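PDB 3BZW: putative lipase from Bacteroides thetaiotaomicron VPI-5482, which is probably a GDSL-type ester hydrolase of the SGNH superfamily, perhaps acting as a lysophospholipase. Local coordinates for residues I214-V219 / E249-T254; I231-A236 / L241-K246. One frame throughout, in Å; residues are numbered along the deposited sequence.

Contact 1: residues I214-V219 / E249-T254; sequences IDFNAV and ERMART
F216 pushes its ring against the helix turn that carries M251 and T254, and its far end settles beside the backbone, with CZ 3.4 Å from M251 O. That oxygen lies near the ring plane, at the edge, so it meets the ring's hydrogens and not its pi cloud. M251, a selenomethionine, crosses the ring at about a right angle; CZ of F216 rests 3.8 Å from its CB, and the bend at its last torsion (chi3 55°) brings CE round to the same edge, 3.9 Å from CE2 of F216. T254 turns CG2 inward, 3.8 Å from CG2 of V219 and, obliquely, 4.1 Å from CE1 of F216. F95 meets the F216 ring edge to face, and L169 and L255 pack on it too. Replacing F216 by an alanine is likely to open a gap between the two helices, leaving M251 CB and CE without the ring they pack on and T254 CG2 with V219 alone across this contact.

Beyond V219 the packing gives way to water. With its methyl turned inward, T254 directs OG1 to R250 O at 2.7 Å, and that carbonyl accepts T254 N from the opposite face. One water donates to both V219 O and T254 OG1; a second joins V219 O to NH2 of R250, whose guanidinium also reaches T220 O of its own chain through NE and, through NH2, K161 O of the second subunit. Apolar contact on one flank and water bridges on the other thus join the short helix following edge strand 213-214 to helix 245-258, within the alpha/beta architecture of SGNH hydrolases.

Contact 2: residues I231-A236 / L241-K246; sequences IYFYDA and LHPDTK. With ACT (acetate ion), chain G.
Y232 O is met by two neighbouring groups of 241-246: D244 N donates to it at 2.9 Å from well above the carbonyl plane, and P243 CA adds a C-H...O contact at 3.1 Å. Two residues further along, Y234 N gives H242 O a far straighter bond, 2.9 Å with 173° at the hydrogen. Between these bonds F233 and P243 form an antiparallel non-hydrogen-bonded pair with diverging side chains. Even so, the F233 ring still reaches L241: its edge meets L241 O, 3.5 Å from F233 CE1, and the same carbon touches CG of P243 at 3.9 Å.

The bridge closes the loop holding the D-x-x-H block, which in SGNH hydrolases supplies the acid and base of the catalytic triad. H242 probably has the base's role, for its ND1 is bonded to D239 while H242 NE2 donates to O of an acetate, probably from the crystallisation liquor, at 2.9 Å, nearly straight (168°) and at the imidazole edge. S35 N, G68 N and N99 ND2 also bind the acetate, a grouping consistent with the family's oxyanion hole, and L241 CD2 sits over one face of the imidazole, toward its rim.

D244 is the N-cap of helix 245-258, its OD1 accepting from G247 N. Its CG stands between its own N and carbonyl carbon (chi1 53°), which sets the carboxylate against the backbone of 231-233. At the outer end, the extended K246 chain runs obliquely past the tyrosine ring, its CG 3.7 Å from CE1 of Y232, before bending at CE beside CD1 of I231.

Overall arrangement
Contacts 1 and 2 have centres about 14 Å apart on the same side of the chain's centre and share helix 245-258: contact 2 holds its first turn and contact 1 its middle. Along the chain the order is 214-219, 231-236, 241-246 and 249-254, so the second pairing falls between the two halves of the first. They touch directly, R250 NH1 lying 2.8 Å from Y232 OH in a probable hydrogen bond and M251 SE packing on P243 CG. One helix therefore ties the probable catalytic histidine loop to the edge of the parallel sheet, and both contacts also meet the second subunit.

Contact 1: residues I214-V219 / E249-T254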
loop_
_atom_site.group_PDB
_atom_site.type_symbol
_atom_site.label_atom_id
_atom_site.label_comp_id
_atom_site.label_asym_id
_atom_site.label_seq_id
_atom_site.Cartn_x
_atom_site.Cartn_y
_atom_site.Cartn_z
ATOM N N ILE A 214 5.065 1.826 -29.905
ATOM C CA ILE A 214 4.709 3.230 -29.781
ATOM C C ILE A 214 3.309 3.193 -29.168
ATOM O O ILE A 214 2.384 2.631 -29.754
ATOM C CB ILE A 214 4.680 3.935 -31.159
ATOM C CG1 ILE A 214 6.106 4.032 -31.711
ATOM C CG2 ILE A 214 4.063 5.329 -31.033
ATOM C CD1 ILE A 214 6.204 4.731 -33.046
ATOM N N ASP A 215 3.166 3.765 -27.977
ATOM C CA ASP A 215 1.885 3.752 -27.280
ATOM C C ASP A 215 0.923 4.781 -27.860
ATOM O O ASP A 215 0.588 5.781 -27.219
ATOM C CB ASP A 215 2.108 4.001 -25.785
ATOM C CG ASP A 215 0.895 3.637 -24.943
ATOM O OD1 ASP A 215 -0.074 3.069 -25.493
ATOM O OD2 ASP A 215 0.914 3.912 -23.727
ATOM N N PHE A 216 0.484 4.503 -29.083
ATOM C CA PHE A 216 -0.434 5.346 -29.836
ATOM C C PHE A 216 -1.682 5.684 -29.023
ATOM O O PHE A 216 -2.201 6.802 -29.096
ATOM C CB PHE A 216 -0.822 4.617 -31.127
ATOM C CG PHE A 216 -0.757 5.476 -32.357
ATOM C CD1 PHE A 216 0.291 6.375 -32.546
ATOM C CD2 PHE A 216 -1.724 5.359 -33.353
ATOM C CE1 PHE A 216 0.377 7.140 -33.702
ATOM C CE2 PHE A 216 -1.648 6.122 -34.516
ATOM C CZ PHE A 216 -0.595 7.014 -34.691
ATOM N N ASN A 217 -2.154 4.709 -28.252
ATOM C CA ASN A 217 -3.334 4.869 -27.408
ATOM C C ASN A 217 -3.234 6.140 -26.572
ATOM O O ASN A 217 -4.226 6.847 -26.374
ATOM C CB ASN A 217 -3.473 3.650 -26.495
ATOM C CG ASN A 217 -4.691 3.726 -25.596
ATOM O OD1 ASN A 217 -4.604 4.167 -24.450
ATOM N ND2 ASN A 217 -5.841 3.301 -26.116
ATOM N N ALA A 218 -2.034 6.439 -26.088
ATOM C CA ALA A 218 -1.840 7.634 -25.280
ATOM C C ALA A 218 -1.304 8.846 -26.050
ATOM O O ALA A 218 -1.877 9.929 -25.966
ATOM C CB ALA A 218 -0.911 7.325 -24.107
ATOM N N VAL A 219 -0.221 8.668 -26.805
ATOM C CA VAL A 219 0.390 9.798 -27.507
ATOM C C VAL A 219 -0.417 10.553 -28.558
ATOM O O VAL A 219 -0.137 11.728 -28.809
ATOM C CB VAL A 219 1.763 9.415 -28.108
ATOM C CG1 VAL A 219 2.712 9.012 -26.982
ATOM C CG2 VAL A 219 1.615 8.287 -29.119
ATOM N N GLU A 249 -4.900 12.691 -39.646
ATOM C CA GLU A 249 -3.799 13.632 -39.777
ATOM C C GLU A 249 -3.099 13.850 -38.433
ATOM O O GLU A 249 -1.876 13.974 -38.381
ATOM C CB GLU A 249 -4.299 14.963 -40.363
ATOM C CG GLU A 249 -3.212 16.025 -40.486
ATOM C CD GLU A 249 -3.502 17.065 -41.562
ATOM O OE1 GLU A 249 -4.687 17.395 -41.783
ATOM O OE2 GLU A 249 -2.535 17.566 -42.179
ATOM N N ARG A 250 -3.864 13.893 -37.345
ATOM C CA ARG A 250 -3.251 14.065 -36.031
ATOM C C ARG A 250 -2.441 12.799 -35.737
ATOM O O ARG A 250 -1.339 12.864 -35.188
ATOM C CB ARG A 250 -4.323 14.294 -34.956
ATOM C CG ARG A 250 -3.764 14.342 -33.535
ATOM C CD ARG A 250 -4.637 15.147 -32.583
ATOM N NE ARG A 250 -4.072 15.147 -31.232
ATOM C CZ ARG A 250 -4.382 16.024 -30.282
ATOM N NH1 ARG A 250 -5.260 16.993 -30.521
ATOM N NH2 ARG A 250 -3.804 15.933 -29.090
HETATM N N MSE A 251 -2.987 11.651 -36.125
HETATM C CA MSE A 251 -2.304 10.369 -35.937
HETATM C C MSE A 251 -0.980 10.360 -36.701
HETATM O O MSE A 251 0.067 10.003 -36.157
HETATM C CB MSE A 251 -3.180 9.224 -36.453
HETATM C CG MSE A 251 -4.335 8.848 -35.542
HETATM SE SE MSE A 251 -5.680 7.793 -36.471
HETATM C CE MSE A 251 -4.541 6.375 -37.115
ATOM N N ALA A 252 -1.042 10.754 -37.970
ATOM C CA ALA A 252 0.141 10.785 -38.827
ATOM C C ALA A 252 1.200 11.744 -38.304
ATOM O O ALA A 252 2.391 11.418 -38.269
ATOM C CB ALA A 252 -0.258 11.170 -40.256
ATOM N N ARG A 253 0.772 12.930 -37.884
ATOM C CA ARG A 253 1.718 13.911 -37.371
ATOM C C ARG A 253 2.359 13.396 -36.082
ATOM O O ARG A 253 3.540 13.640 -35.815
ATOM C CB ARG A 253 1.015 15.243 -37.111
ATOM C CG ARG A 253 1.957 16.425 -37.158
ATOM C CD ARG A 253 2.382 16.715 -38.585
ATOM N NE ARG A 253 3.614 17.495 -38.620
ATOM C CZ ARG A 253 4.189 17.932 -39.735
ATOM N NH1 ARG A 253 3.639 17.672 -40.916
ATOM N NH2 ARG A 253 5.323 18.621 -39.668
ATOM N N THR A 254 1.574 12.683 -35.282
ATOM C CA THR A 254 2.077 12.120 -34.031
ATOM C C THR A 254 3.125 11.077 -34.388
ATOM O O THR A 254 4.235 11.073 -33.858
ATOM C CB THR A 254 0.942 11.437 -33.236
ATOM O OG1 THR A 254 -0.013 12.423 -32.829
ATOM C CG2 THR A 254 1.492 10.729 -32.001
HETATM O O HOH W 1 -1.508 14.369 -27.959
HETATM O O HOH W 2 0.782 13.698 -30.461
#

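Contact 2: residues I231-A236 / L241-K246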
loop_
_atom_site.group_PDB
_atom_site.type_symbol
_atom_site.label_atom_id
_atom_site.label_comp_id
_atom_site.label_asym_id
_atom_site.label_seq_id
_atom_site.Cartn_x
_atom_site.Cartn_y
_atom_site.Cartn_z
ATOM N N ILE A 231 -14.386 15.419 -32.893
ATOM C CA ILE A 231 -14.059 16.133 -34.121
ATOM C C ILE A 231 -13.037 15.306 -34.900
ATOM O O ILE A 231 -12.812 15.543 -36.082
ATOM C CB ILE A 231 -13.420 17.514 -33.832
ATOM C CG1 ILE A 231 -12.236 17.344 -32.873
ATOM C CG2 ILE A 231 -14.457 18.467 -33.260
ATOM C CD1 ILE A 231 -11.498 18.637 -32.564
ATOM N N TYR A 232 -12.417 14.341 -34.223
ATOM C CA TYR A 232 -11.419 13.474 -34.841
ATOM C C TYR A 232 -11.986 12.141 -35.321
ATOM O O TYR A 232 -11.249 11.302 -35.842
ATOM C CB TYR A 232 -10.287 13.189 -33.854
ATOM C CG TYR A 232 -9.413 14.381 -33.551
ATOM C CD1 TYR A 232 -8.664 14.988 -34.555
ATOM C CD2 TYR A 232 -9.314 14.885 -32.255
ATOM C CE1 TYR A 232 -7.831 16.068 -34.279
ATOM C CE2 TYR A 232 -8.484 15.962 -31.967
ATOM C CZ TYR A 232 -7.748 16.548 -32.983
ATOM O OH TYR A 232 -6.935 17.620 -32.706
ATOM N N PHE A 233 -13.288 11.943 -35.138
ATOM C CA PHE A 233 -13.923 10.697 -35.546
ATOM C C PHE A 233 -15.011 10.925 -36.598
ATOM O O PHE A 233 -15.620 11.990 -36.655
ATOM C CB PHE A 233 -14.427 9.966 -34.299
ATOM C CG PHE A 233 -13.306 9.480 -33.420
ATOM C CD1 PHE A 233 -12.793 8.193 -33.569
ATOM C CD2 PHE A 233 -12.683 10.351 -32.521
ATOM C CE1 PHE A 233 -11.669 7.779 -32.841
ATOM C CE2 PHE A 233 -11.562 9.949 -31.788
ATOM C CZ PHE A 233 -11.053 8.661 -31.949
ATOM N N TYR A 234 -15.243 9.911 -37.428
ATOM C CA TYR A 234 -16.172 10.016 -38.554
ATOM C C TYR A 234 -17.635 10.416 -38.395
ATOM O O TYR A 234 -18.113 11.299 -39.110
ATOM C CB TYR A 234 -16.134 8.728 -39.381
ATOM C CG TYR A 234 -16.565 8.958 -40.811
ATOM C CD1 TYR A 234 -15.718 9.601 -41.716
ATOM C CD2 TYR A 234 -17.839 8.590 -41.247
ATOM C CE1 TYR A 234 -16.128 9.878 -43.018
ATOM C CE2 TYR A 234 -18.260 8.861 -42.553
ATOM C CZ TYR A 234 -17.398 9.506 -43.429
ATOM O OH TYR A 234 -17.809 9.784 -44.715
ATOM N N ASP A 235 -18.360 9.778 -37.486
ATOM C CA ASP A 235 -19.782 10.077 -37.352
ATOM C C ASP A 235 -20.224 10.201 -35.899
ATOM O O ASP A 235 -20.339 9.207 -35.185
ATOM C CB ASP A 235 -20.579 8.974 -38.062
ATOM C CG ASP A 235 -22.034 9.352 -38.305
ATOM O OD1 ASP A 235 -22.721 9.753 -37.346
ATOM O OD2 ASP A 235 -22.491 9.228 -39.459
ATOM N N ALA A 236 -20.472 11.434 -35.471
ATOM C CA ALA A 236 -20.891 11.706 -34.102
ATOM C C ALA A 236 -22.055 10.834 -33.632
ATOM O O ALA A 236 -22.127 10.459 -32.462
ATOM C CB ALA A 236 -21.258 13.179 -33.958
ATOM N N LEU A 241 -15.717 5.227 -33.556
ATOM C CA LEU A 241 -14.635 4.241 -33.562
ATOM C C LEU A 241 -13.572 4.601 -34.599
ATOM O O LEU A 241 -12.382 4.657 -34.292
ATOM C CB LEU A 241 -15.192 2.842 -33.871
ATOM C CG LEU A 241 -14.205 1.730 -34.262
ATOM C CD1 LEU A 241 -13.272 1.421 -33.090
ATOM C CD2 LEU A 241 -14.975 0.478 -34.671
ATOM N N HIS A 242 -14.006 4.855 -35.829
ATOM C CA HIS A 242 -13.067 5.196 -36.892
ATOM C C HIS A 242 -12.767 6.688 -36.986
ATOM O O HIS A 242 -13.674 7.518 -37.071
ATOM C CB HIS A 242 -13.591 4.707 -38.245
ATOM C CG HIS A 242 -13.935 3.249 -38.270
ATOM N ND1 HIS A 242 -15.230 2.792 -38.387
ATOM C CD2 HIS A 242 -13.150 2.147 -38.214
ATOM C CE1 HIS A 242 -15.228 1.471 -38.409
ATOM N NE2 HIS A 242 -13.979 1.055 -38.306
ATOM N N PRO A 243 -11.476 7.048 -36.963
ATOM C CA PRO A 243 -11.081 8.453 -37.056
ATOM C C PRO A 243 -11.447 9.021 -38.431
ATOM O O PRO A 243 -11.492 8.282 -39.425
ATOM C CB PRO A 243 -9.567 8.394 -36.867
ATOM C CG PRO A 243 -9.374 7.188 -36.000
ATOM C CD PRO A 243 -10.321 6.199 -36.624
ATOM N N ASP A 244 -11.731 10.318 -38.489
ATOM C CA ASP A 244 -12.017 10.936 -39.777
ATOM C C ASP A 244 -10.669 11.448 -40.267
ATOM O O ASP A 244 -9.643 11.193 -39.631
ATOM C CB ASP A 244 -13.028 12.086 -39.658
ATOM C CG ASP A 244 -12.645 13.120 -38.617
ATOM O OD1 ASP A 244 -11.467 13.181 -38.201
ATOM O OD2 ASP A 244 -13.543 13.901 -38.222
ATOM N N THR A 245 -10.660 12.159 -41.389
ATOM C CA THR A 245 -9.412 12.675 -41.930
ATOM C C THR A 245 -8.657 13.515 -40.901
ATOM O O THR A 245 -7.435 13.382 -40.762
ATOM C CB THR A 245 -9.673 13.502 -43.211
ATOM O OG1 THR A 245 -10.052 12.614 -44.272
ATOM C CG2 THR A 245 -8.426 14.279 -43.618
ATOM N N LYS A 246 -9.375 14.366 -40.170
ATOM C CA LYS A 246 -8.737 15.209 -39.161
ATOM C C LYS A 246 -8.017 14.333 -38.132
ATOM O O LYS A 246 -6.911 14.659 -37.701
ATOM C CB LYS A 246 -9.780 16.103 -38.472
ATOM C CG LYS A 246 -9.187 17.203 -37.578
ATOM C CD LYS A 246 -10.280 18.105 -37.008
ATOM C CE LYS A 246 -9.696 19.257 -36.194
ATOM N NZ LYS A 246 -8.895 20.192 -37.039
HETATM C C ACT G . -12.150 -1.987 -37.757
HETATM O O ACT G . -13.321 -1.709 -37.949
HETATM O OXT ACT G . -11.612 -2.844 -38.436
HETATM C CH3 ACT G . -11.364 -1.259 -36.696
#